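Local coordinates for hemolysin activator protein CdiB (PDB 6WIL), which probably acts as the outer-membrane transporter that secretes its partner toxin protein in contact-dependent growth inhibition, at residues Leu111-Ser119 and Asp167-Asp175. Numbering follows the deposited sequence.
Sequences LLKKGFITS and DIVNLKRLD. With SO4 (sulfate ion), chain B.
Asn170 and Leu171 meet the carbonyls of Lys114 and Gly115, so that the end of one helix is joined to the start of another. The first amides of a helix have no acceptor within it, and here Asn170 OD1 and Gly115 O serve two of them. Asn170, the N-cap of helix 171-181, uses both ends of its amide: Asn170 OD1 accepts from Lys172 N (3.0 Å) through an in-plane lone pair. Asn170 ND2 donates to Lys114 O (3.1 Å, bent to 151°). With CG anti to the backbone N (chi1 -164°), the amide stands nearly upright on the Phe116 ring, Asn170 ND2 lying 3.3 Å above one face, nearer its margin than its centre. Leu171 N donates to Gly115 O, 2.8 Å away, an oxygen that also receives a weak bond from Ile117 N and a CA-H contact from Asn170. Gly115, at positive phi, closes helix 97-113 in a Schellman motif, Gly115 N bonded to Leu112 O and Phe116 N to Leu111 O. Beside these hydrogen bonds, Ile117 CD1 packs on Leu171 CD1 at 3.7 Å. Arg173 NH1 donates to a sulfate, probably from the crystallisation liquor, that Arg321 of the barrel also binds. A Schellman C-cap thus faces an Asn N-cap across the junction of two successive POTRA domains.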
loop_
_atom_site.group_PDB
_atom_site.type_symbol
_atom_site.label_atom_id
_atom_site.label_comp_id
_atom_site.label_asym_id
_atom_site.label_seq_id
_atom_site.Cartn_x
_atom_site.Cartn_y
_atom_site.Cartn_z
ATOM N N LEU A 111 2.608 -22.078 18.687
ATOM C CA LEU A 111 3.781 -21.233 18.882
ATOM C C LEU A 111 4.232 -20.622 17.561
ATOM O O LEU A 111 4.513 -19.421 17.480
ATOM C CB LEU A 111 4.905 -22.055 19.517
ATOM C CG LEU A 111 5.975 -21.317 20.319
ATOM C CD1 LEU A 111 5.334 -20.561 21.471
ATOM C CD2 LEU A 111 7.017 -22.300 20.836
ATOM N N LEU A 112 4.300 -21.442 16.508
ATOM C CA LEU A 112 4.649 -20.935 15.186
ATOM C C LEU A 112 3.563 -20.026 14.624
ATOM O O LEU A 112 3.866 -19.113 13.848
ATOM C CB LEU A 112 4.907 -22.102 14.231
ATOM C CG LEU A 112 6.003 -23.079 14.658
ATOM C CD1 LEU A 112 6.152 -24.205 13.643
ATOM C CD2 LEU A 112 7.322 -22.345 14.848
ATOM N N LYS A 113 2.301 -20.264 14.996
ATOM C CA LYS A 113 1.215 -19.399 14.546
ATOM C C LYS A 113 1.454 -17.952 14.959
ATOM O O LYS A 113 1.211 -17.026 14.177
ATOM C CB LYS A 113 -0.119 -19.890 15.107
ATOM C CG LYS A 113 -1.032 -20.549 14.093
ATOM C CD LYS A 113 -2.406 -20.790 14.701
ATOM C CE LYS A 113 -3.303 -21.576 13.763
ATOM N NZ LYS A 113 -4.369 -22.294 14.514
ATOM N N LYS A 114 1.931 -17.738 16.181
ATOM C CA LYS A 114 2.202 -16.396 16.673
ATOM C C LYS A 114 3.588 -15.890 16.286
ATOM O O LYS A 114 3.922 -14.745 16.608
ATOM C CB LYS A 114 2.028 -16.346 18.194
ATOM C CG LYS A 114 0.646 -15.882 18.648
ATOM C CD LYS A 114 -0.463 -16.770 18.102
ATOM C CE LYS A 114 -1.835 -16.180 18.387
ATOM N NZ LYS A 114 -2.024 -15.906 19.837
ATOM N N GLY A 115 4.396 -16.706 15.614
ATOM C CA GLY A 115 5.642 -16.251 15.030
ATOM C C GLY A 115 6.924 -16.618 15.757
ATOM O O GLY A 115 7.996 -16.170 15.334
ATOM N N PHE A 116 6.863 -17.420 16.820
ATOM C CA PHE A 116 8.063 -17.744 17.595
ATOM C C PHE A 116 8.734 -18.967 16.973
ATOM O O PHE A 116 8.631 -20.098 17.454
ATOM C CB PHE A 116 7.710 -17.950 19.063
ATOM C CG PHE A 116 6.995 -16.776 19.679
ATOM C CD1 PHE A 116 7.709 -15.728 20.245
ATOM C CD2 PHE A 116 5.610 -16.715 19.685
ATOM C CE1 PHE A 116 7.053 -14.647 20.811
ATOM C CE2 PHE A 116 4.947 -15.637 20.248
ATOM C CZ PHE A 116 5.670 -14.601 20.811
ATOM N N ILE A 117 9.457 -18.715 15.880
ATOM C CA ILE A 117 9.989 -19.793 15.053
ATOM C C ILE A 117 11.212 -20.475 15.655
ATOM O O ILE A 117 11.577 -21.568 15.208
ATOM C CB ILE A 117 10.344 -19.270 13.651
ATOM C CG1 ILE A 117 11.133 -17.963 13.764
ATOM C CG2 ILE A 117 9.086 -19.090 12.810
ATOM C CD1 ILE A 117 11.656 -17.448 12.446
ATOM N N THR A 118 11.868 -19.863 16.642
ATOM C CA THR A 118 13.034 -20.462 17.279
ATOM C C THR A 118 12.753 -20.901 18.708
ATOM O O THR A 118 13.684 -21.280 19.426
ATOM C CB THR A 118 14.220 -19.494 17.258
ATOM O OG1 THR A 118 13.915 -18.343 18.057
ATOM C CG2 THR A 118 14.523 -19.059 15.834
ATOM N N SER A 119 11.500 -20.842 19.142
ATOM C CA SER A 119 11.097 -21.353 20.440
ATOM C C SER A 119 10.538 -22.764 20.288
ATOM O O SER A 119 10.139 -23.185 19.199
ATOM C CB SER A 119 10.066 -20.430 21.090
ATOM O OG SER A 119 10.684 -19.249 21.569
ATOM N N ASP A 167 16.352 -9.895 22.589
ATOM C CA ASP A 167 14.908 -10.043 22.515
ATOM C C ASP A 167 14.532 -11.452 22.063
ATOM O O ASP A 167 15.366 -12.236 21.601
ATOM C CB ASP A 167 14.303 -9.015 21.560
ATOM C CG ASP A 167 14.227 -7.629 22.165
ATOM O OD1 ASP A 167 14.731 -7.443 23.292
ATOM O OD2 ASP A 167 13.657 -6.726 21.516
ATOM N N ILE A 168 13.249 -11.763 22.195
ATOM C CA ILE A 168 12.728 -13.051 21.751
ATOM C C ILE A 168 12.501 -12.996 20.247
ATOM O O ILE A 168 11.912 -12.040 19.730
ATOM C CB ILE A 168 11.434 -13.400 22.504
ATOM C CG1 ILE A 168 11.706 -13.451 24.009
ATOM C CG2 ILE A 168 10.870 -14.724 22.011
ATOM C CD1 ILE A 168 10.458 -13.524 24.860
ATOM N N VAL A 169 12.977 -14.019 19.541
ATOM C CA VAL A 169 12.878 -14.056 18.085
ATOM C C VAL A 169 11.423 -14.244 17.677
ATOM O O VAL A 169 10.785 -15.240 18.039
ATOM C CB VAL A 169 13.757 -15.170 17.506
ATOM C CG1 VAL A 169 13.476 -15.343 16.022
ATOM C CG2 VAL A 169 15.224 -14.864 17.746
ATOM N N ASN A 170 10.896 -13.289 16.910
ATOM C CA ASN A 170 9.549 -13.368 16.359
ATOM C C ASN A 170 9.589 -13.039 14.873
ATOM O O ASN A 170 10.186 -12.036 14.472
ATOM C CB ASN A 170 8.591 -12.417 17.078
ATOM C CG ASN A 170 7.142 -12.755 16.811
ATOM O OD1 ASN A 170 6.619 -12.488 15.729
ATOM N ND2 ASN A 170 6.485 -13.357 17.796
ATOM N N LEU A 171 8.936 -13.878 14.065
ATOM C CA LEU A 171 8.986 -13.732 12.615
ATOM C C LEU A 171 8.256 -12.489 12.118
ATOM O O LEU A 171 8.575 -11.995 11.031
ATOM C CB LEU A 171 8.402 -14.979 11.949
ATOM C CG LEU A 171 8.566 -15.118 10.435
ATOM C CD1 LEU A 171 10.038 -15.084 10.045
ATOM C CD2 LEU A 171 7.911 -16.400 9.954
ATOM N N LYS A 172 7.285 -11.976 12.877
ATOM C CA LYS A 172 6.592 -10.761 12.459
ATOM C C LYS A 172 7.513 -9.550 12.537
ATOM O O LYS A 172 7.454 -8.662 11.679
ATOM C CB LYS A 172 5.346 -10.536 13.315
ATOM C CG LYS A 172 4.169 -11.437 12.974
ATOM C CD LYS A 172 2.962 -11.092 13.836
ATOM C CE LYS A 172 2.604 -12.232 14.774
ATOM N NZ LYS A 172 2.035 -13.397 14.035
ATOM N N ARG A 173 8.369 -9.499 13.559
ATOM C CA ARG A 173 9.315 -8.401 13.697
ATOM C C ARG A 173 10.491 -8.539 12.739
ATOM O O ARG A 173 11.002 -7.528 12.247
ATOM C CB ARG A 173 9.804 -8.314 15.143
ATOM C CG ARG A 173 8.665 -8.158 16.134
ATOM C CD ARG A 173 9.154 -7.898 17.548
ATOM N NE ARG A 173 8.043 -7.523 18.415
ATOM C CZ ARG A 173 7.761 -6.276 18.775
ATOM N NH1 ARG A 173 8.521 -5.273 18.359
ATOM N NH2 ARG A 173 6.721 -6.034 19.559
ATOM N N LEU A 174 10.926 -9.770 12.457
ATOM C CA LEU A 174 11.952 -9.969 11.437
ATOM C C LEU A 174 11.467 -9.477 10.079
ATOM O O LEU A 174 12.204 -8.800 9.351
ATOM C CB LEU A 174 12.346 -11.444 11.354
ATOM C CG LEU A 174 12.902 -12.123 12.606
ATOM C CD1 LEU A 174 13.487 -13.486 12.251
ATOM C CD2 LEU A 174 13.938 -11.245 13.283
ATOM N N ASP A 175 10.227 -9.818 9.717
ATOM C CA ASP A 175 9.692 -9.418 8.420
ATOM C C ASP A 175 9.514 -7.908 8.336
ATOM O O ASP A 175 9.786 -7.304 7.292
ATOM C CB ASP A 175 8.361 -10.122 8.157
ATOM C CG ASP A 175 8.530 -11.576 7.761
ATOM O OD1 ASP A 175 9.683 -12.027 7.588
ATOM O OD2 ASP A 175 7.500 -12.269 7.615
HETATM S S SO4 B . 6.558 -1.930 19.245
HETATM O O1 SO4 B . 5.589 -2.966 18.895
HETATM O O2 SO4 B . 6.069 -0.636 18.776
HETATM O O3 SO4 B . 7.842 -2.240 18.618
HETATM O O4 SO4 B . 6.732 -1.880 20.695
#